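PDB 2P9B: possible prolidase from Bifidobacterium longum NCC2705, which probably hydrolyses carbon-nitrogen bonds other than peptide bonds, as many amidohydrolases do. Local coordinates for residues V69-I74 against A377-N382; S370-L375 against N409-L414. All blocks are in the same frame, centred on the assembly; numbering follows the deposited sequence.

Contact 1 (V69-I74 against A377-N382); sequences VMPGLI and AATAVN
Ile74 presses its branched side chain onto the turn of helix formed by Ala378, Thr379 and Asn382, and this is the tightly packed end of the contact. Its CB lies 3.3 Å from Ala378 O. CG1 stands anti to the carbonyl carbon (chi1 -62°), and with chi2 extended at 180° CD1 comes within 3.6 Å of Thr379 O. CG2 meets Asn382 CB at 3.7 Å, the two side chains running past each other in opposite directions. Ile74 N also donates to Ala378 O, a weak bond of 3.1 Å bent to 131°. That carbonyl lies in a wider, pi-type turn of the helix, which is consistent with its being open to a donor from the strand. Toward Met70 the packing thins to single methyl contacts. Leu73 CD2 lies 3.9 Å from Ala378 CB, and Thr379 CG2 sits 3.7 Å from Gly72 O, 3.8 Å from Met70 CE and slightly farther from Pro71 CB. The OG1 of Thr379 is turned elsewhere, hydrogen-bonded to Leu375 O one turn back. The solvent side belongs to the helix, where Ala380 and Val381 are partly exposed and make no contact with 69-74. Strand 68-78, interrupted by a short break at Gly72, thus packs against helix 371-385, while strand 403-406 packs against Met70 and Leu73, and strand 19-22 flanks Val69 and Met70.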
loop_
_atom_site.group_PDB
_atom_site.type_symbol
_atom_site.label_atom_id
_atom_site.label_comp_id
_atom_site.label_asym_id
_atom_site.label_seq_id
_atom_site.Cartn_x
_atom_site.Cartn_y
_atom_site.Cartn_z
ATOM N N VAL A 69 -0.349 19.526 6.697
ATOM C CA VAL A 69 0.482 18.858 5.702
ATOM C C VAL A 69 1.091 17.648 6.387
ATOM O O VAL A 69 1.518 17.724 7.537
ATOM C CB VAL A 69 1.607 19.759 5.154
ATOM C CG1 VAL A 69 2.531 20.183 6.274
ATOM C CG2 VAL A 69 2.385 19.006 4.071
HETATM N N MSE A 70 1.107 16.529 5.674
HETATM C CA MSE A 70 1.637 15.287 6.205
HETATM C C MSE A 70 2.343 14.550 5.079
HETATM O O MSE A 70 2.295 14.981 3.927
HETATM C CB MSE A 70 0.492 14.421 6.779
HETATM C CG MSE A 70 -0.546 13.907 5.751
HETATM SE SE MSE A 70 -1.850 12.661 6.410
HETATM C CE MSE A 70 -0.724 11.128 6.511
ATOM N N PRO A 71 3.038 13.446 5.404
ATOM C CA PRO A 71 3.718 12.711 4.335
ATOM C C PRO A 71 2.643 12.136 3.416
ATOM O O PRO A 71 1.519 11.889 3.857
ATOM C CB PRO A 71 4.451 11.596 5.081
ATOM C CG PRO A 71 4.695 12.191 6.456
ATOM C CD PRO A 71 3.379 12.891 6.727
ATOM N N GLY A 72 2.979 11.916 2.153
ATOM C CA GLY A 72 1.991 11.349 1.251
ATOM C C GLY A 72 1.597 9.963 1.724
ATOM O O GLY A 72 2.404 9.259 2.342
ATOM N N LEU A 73 0.356 9.560 1.461
ATOM C CA LEU A 73 -0.068 8.221 1.864
ATOM C C LEU A 73 0.622 7.201 0.970
ATOM O O LEU A 73 1.050 7.520 -0.131
ATOM C CB LEU A 73 -1.590 8.060 1.735
ATOM C CG LEU A 73 -2.463 8.872 2.701
ATOM C CD1 LEU A 73 -3.935 8.661 2.373
ATOM C CD2 LEU A 73 -2.167 8.432 4.139
ATOM N N ILE A 74 0.746 5.977 1.467
ATOM C CA ILE A 74 1.361 4.895 0.705
ATOM C C ILE A 74 0.396 3.723 0.751
ATOM O O ILE A 74 -0.163 3.425 1.806
ATOM C CB ILE A 74 2.719 4.474 1.337
ATOM C CG1 ILE A 74 3.687 5.662 1.291
ATOM C CG2 ILE A 74 3.299 3.268 0.595
ATOM C CD1 ILE A 74 5.057 5.386 1.891
ATOM N N ALA A 377 1.297 3.985 10.192
ATOM C CA ALA A 377 1.341 2.756 9.407
ATOM C C ALA A 377 1.258 3.065 7.914
ATOM O O ALA A 377 1.934 2.440 7.105
ATOM C CB ALA A 377 0.188 1.839 9.815
ATOM N N ALA A 378 0.441 4.053 7.565
ATOM C CA ALA A 378 0.249 4.426 6.168
ATOM C C ALA A 378 1.422 5.190 5.572
ATOM O O ALA A 378 1.523 5.313 4.350
ATOM C CB ALA A 378 -1.020 5.259 6.022
ATOM N N THR A 379 2.303 5.708 6.423
ATOM C CA THR A 379 3.430 6.493 5.932
ATOM C C THR A 379 4.799 5.900 6.253
ATOM O O THR A 379 5.393 5.209 5.431
ATOM C CB THR A 379 3.353 7.948 6.480
ATOM O OG1 THR A 379 3.289 7.922 7.913
ATOM C CG2 THR A 379 2.113 8.652 5.953
ATOM N N ALA A 380 5.289 6.169 7.456
ATOM C CA ALA A 380 6.596 5.682 7.871
ATOM C C ALA A 380 6.737 4.161 7.827
ATOM O O ALA A 380 7.706 3.649 7.268
ATOM C CB ALA A 380 6.913 6.192 9.274
ATOM N N VAL A 381 5.784 3.437 8.413
ATOM C CA VAL A 381 5.881 1.981 8.419
ATOM C C VAL A 381 5.798 1.410 7.005
ATOM O O VAL A 381 6.620 0.577 6.634
ATOM C CB VAL A 381 4.794 1.320 9.311
ATOM C CG1 VAL A 381 5.008 -0.188 9.341
ATOM C CG2 VAL A 381 4.852 1.890 10.729
ATOM N N ASN A 382 4.820 1.858 6.218
ATOM C CA ASN A 382 4.679 1.396 4.832
ATOM C C ASN A 382 5.987 1.655 4.068
ATOM O O ASN A 382 6.432 0.818 3.286
ATOM C CB ASN A 382 3.529 2.137 4.121
ATOM C CG ASN A 382 2.241 1.306 4.009
ATOM O OD1 ASN A 382 1.221 1.792 3.491
ATOM N ND2 ASN A 382 2.281 0.067 4.475
#

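Contact 2 (S370-L375 against N409-L414); sequences SPAEAL and NPLDDL
Leu375 and Leu411 meet at an oblique angle, methyl against methyl, with Leu375 CD1 3.5 Å from Leu411 CD2. In Leu411, CG stands anti to the carbonyl carbon (chi1 -76°), and CD2 lies against Ala372, 3.6 Å from its CA. Leu414 approaches Leu375 differently: the two side chains run antiparallel, and Leu414 CD2 is 4.1 Å from Leu375 CG. Pro410 adds its CG, 4.0 Å from Leu375 CD1. At the start of the helix Pro371 CB rests 3.9 Å from Leu411 O. An alanine at Leu375 would probably open a gap between Leu411, Leu414 and Pro410, leaving their side chains freer to turn. Polar groups organise each segment internally. Ser370 and Glu373 form a capping box, in which Glu373 N donates to Ser370 OG and Ser370 N to Glu373 OE1. Opposite, Asn409 OD1 accepts from Leu411 N at 2.8 Å in an Asx turn, the donor standing 39° above the carbonyl plane. No hydrogen bond joins 370-375 to 409-414, which implies that shape and apolar burial hold the loop after strand 403-406 against the first turn of helix 371-385, while the capping box and Asx turn probably help to hold the two backbones in place.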
loop_
_atom_site.group_PDB
_atom_site.type_symbol
_atom_site.label_atom_id
_atom_site.label_comp_id
_atom_site.label_asym_id
_atom_site.label_seq_id
_atom_site.Cartn_x
_atom_site.Cartn_y
_atom_site.Cartn_z
ATOM N N SER A 370 -4.830 3.394 16.979
ATOM C CA SER A 370 -5.254 4.732 17.330
ATOM C C SER A 370 -5.078 5.463 15.998
ATOM O O SER A 370 -4.361 4.980 15.119
ATOM C CB SER A 370 -4.315 5.335 18.373
ATOM O OG SER A 370 -3.042 5.607 17.808
ATOM N N PRO A 371 -5.738 6.614 15.815
ATOM C CA PRO A 371 -5.574 7.334 14.546
ATOM C C PRO A 371 -4.102 7.608 14.247
ATOM O O PRO A 371 -3.648 7.465 13.111
ATOM C CB PRO A 371 -6.363 8.620 14.784
ATOM C CG PRO A 371 -7.500 8.133 15.624
ATOM C CD PRO A 371 -6.807 7.225 16.627
ATOM N N ALA A 372 -3.362 8.009 15.275
ATOM C CA ALA A 372 -1.941 8.307 15.132
ATOM C C ALA A 372 -1.182 7.093 14.600
ATOM O O ALA A 372 -0.363 7.208 13.686
ATOM C CB ALA A 372 -1.362 8.739 16.476
ATOM N N GLU A 373 -1.454 5.929 15.178
ATOM C CA GLU A 373 -0.790 4.707 14.750
ATOM C C GLU A 373 -1.167 4.337 13.321
ATOM O O GLU A 373 -0.350 3.794 12.581
ATOM C CB GLU A 373 -1.139 3.556 15.691
ATOM C CG GLU A 373 -0.692 3.798 17.121
ATOM C CD GLU A 373 -1.128 2.698 18.059
ATOM O OE1 GLU A 373 -2.254 2.185 17.886
ATOM O OE2 GLU A 373 -0.351 2.357 18.979
ATOM N N ALA A 374 -2.410 4.619 12.940
ATOM C CA ALA A 374 -2.863 4.318 11.587
ATOM C C ALA A 374 -2.151 5.227 10.588
ATOM O O ALA A 374 -1.743 4.786 9.513
ATOM C CB ALA A 374 -4.372 4.496 11.483
ATOM N N LEU A 375 -2.012 6.504 10.936
ATOM C CA LEU A 375 -1.325 7.449 10.059
ATOM C C LEU A 375 0.151 7.060 9.939
ATOM O O LEU A 375 0.774 7.217 8.886
ATOM C CB LEU A 375 -1.460 8.872 10.612
ATOM C CG LEU A 375 -2.859 9.467 10.467
ATOM C CD1 LEU A 375 -2.999 10.687 11.357
ATOM C CD2 LEU A 375 -3.105 9.826 8.994
ATOM N N ASN A 409 -7.430 18.339 10.351
ATOM C CA ASN A 409 -6.496 17.431 11.013
ATOM C C ASN A 409 -7.020 15.997 11.051
ATOM O O ASN A 409 -8.020 15.710 11.708
ATOM C CB ASN A 409 -6.230 17.908 12.442
ATOM C CG ASN A 409 -5.081 17.175 13.094
ATOM O OD1 ASN A 409 -4.737 16.063 12.701
ATOM N ND2 ASN A 409 -4.486 17.792 14.107
ATOM N N PRO A 410 -6.335 15.070 10.360
ATOM C CA PRO A 410 -6.756 13.666 10.332
ATOM C C PRO A 410 -6.656 12.956 11.680
ATOM O O PRO A 410 -7.242 11.896 11.867
ATOM C CB PRO A 410 -5.841 13.054 9.276
ATOM C CG PRO A 410 -4.573 13.832 9.457
ATOM C CD PRO A 410 -5.095 15.258 9.583
ATOM N N LEU A 411 -5.912 13.538 12.616
ATOM C CA LEU A 411 -5.782 12.937 13.939
ATOM C C LEU A 411 -7.101 13.093 14.693
ATOM O O LEU A 411 -7.422 12.297 15.579
ATOM C CB LEU A 411 -4.646 13.600 14.721
ATOM C CG LEU A 411 -3.235 13.175 14.305
ATOM C CD1 LEU A 411 -2.193 14.087 14.923
ATOM C CD2 LEU A 411 -3.020 11.729 14.727
ATOM N N ASP A 412 -7.867 14.116 14.326
ATOM C CA ASP A 412 -9.157 14.371 14.963
ATOM C C ASP A 412 -10.287 13.662 14.227
ATOM O O ASP A 412 -11.321 13.340 14.819
ATOM C CB ASP A 412 -9.441 15.874 15.020
ATOM C CG ASP A 412 -8.421 16.627 15.846
ATOM O OD1 ASP A 412 -7.985 16.086 16.882
ATOM O OD2 ASP A 412 -8.066 17.762 15.464
ATOM N N ASP A 413 -10.088 13.422 12.934
ATOM C CA ASP A 413 -11.079 12.732 12.106
ATOM C C ASP A 413 -10.364 12.246 10.852
ATOM O O ASP A 413 -9.986 13.050 9.999
ATOM C CB ASP A 413 -12.209 13.684 11.705
ATOM C CG ASP A 413 -13.412 12.956 11.124
ATOM O OD1 ASP A 413 -13.227 11.938 10.425
ATOM O OD2 ASP A 413 -14.553 13.413 11.359
ATOM N N LEU A 414 -10.182 10.936 10.737
ATOM C CA LEU A 414 -9.490 10.382 9.586
ATOM C C LEU A 414 -10.170 10.668 8.251
ATOM O O LEU A 414 -9.536 10.562 7.206
ATOM C CB LEU A 414 -9.297 8.874 9.762
ATOM C CG LEU A 414 -8.260 8.505 10.827
ATOM C CD1 LEU A 414 -8.351 7.017 11.158
ATOM C CD2 LEU A 414 -6.863 8.861 10.307
#

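Helix 371-385 serves both contacts in succession, its first turn holding the 409-414 loop in contact 2 and its middle receiving strand 68-78 in contact 1. Their centres are about 11 Å apart, and the two touch directly: Met70 CE lies 3.7 Å from Leu375 CD2, and the selenium of Met70 is 4.3 Å from Pro410 CG. Contact 1 is wholly buried, and its centre lies about 10 Å from the centre of the chain; the centre of the partly exposed contact 2 lies about 17 Å from it. Strand 68-78 leads on to His77, which with His79 and Asp345 may outline a vacant metal site, consistent with an amidohydrolase.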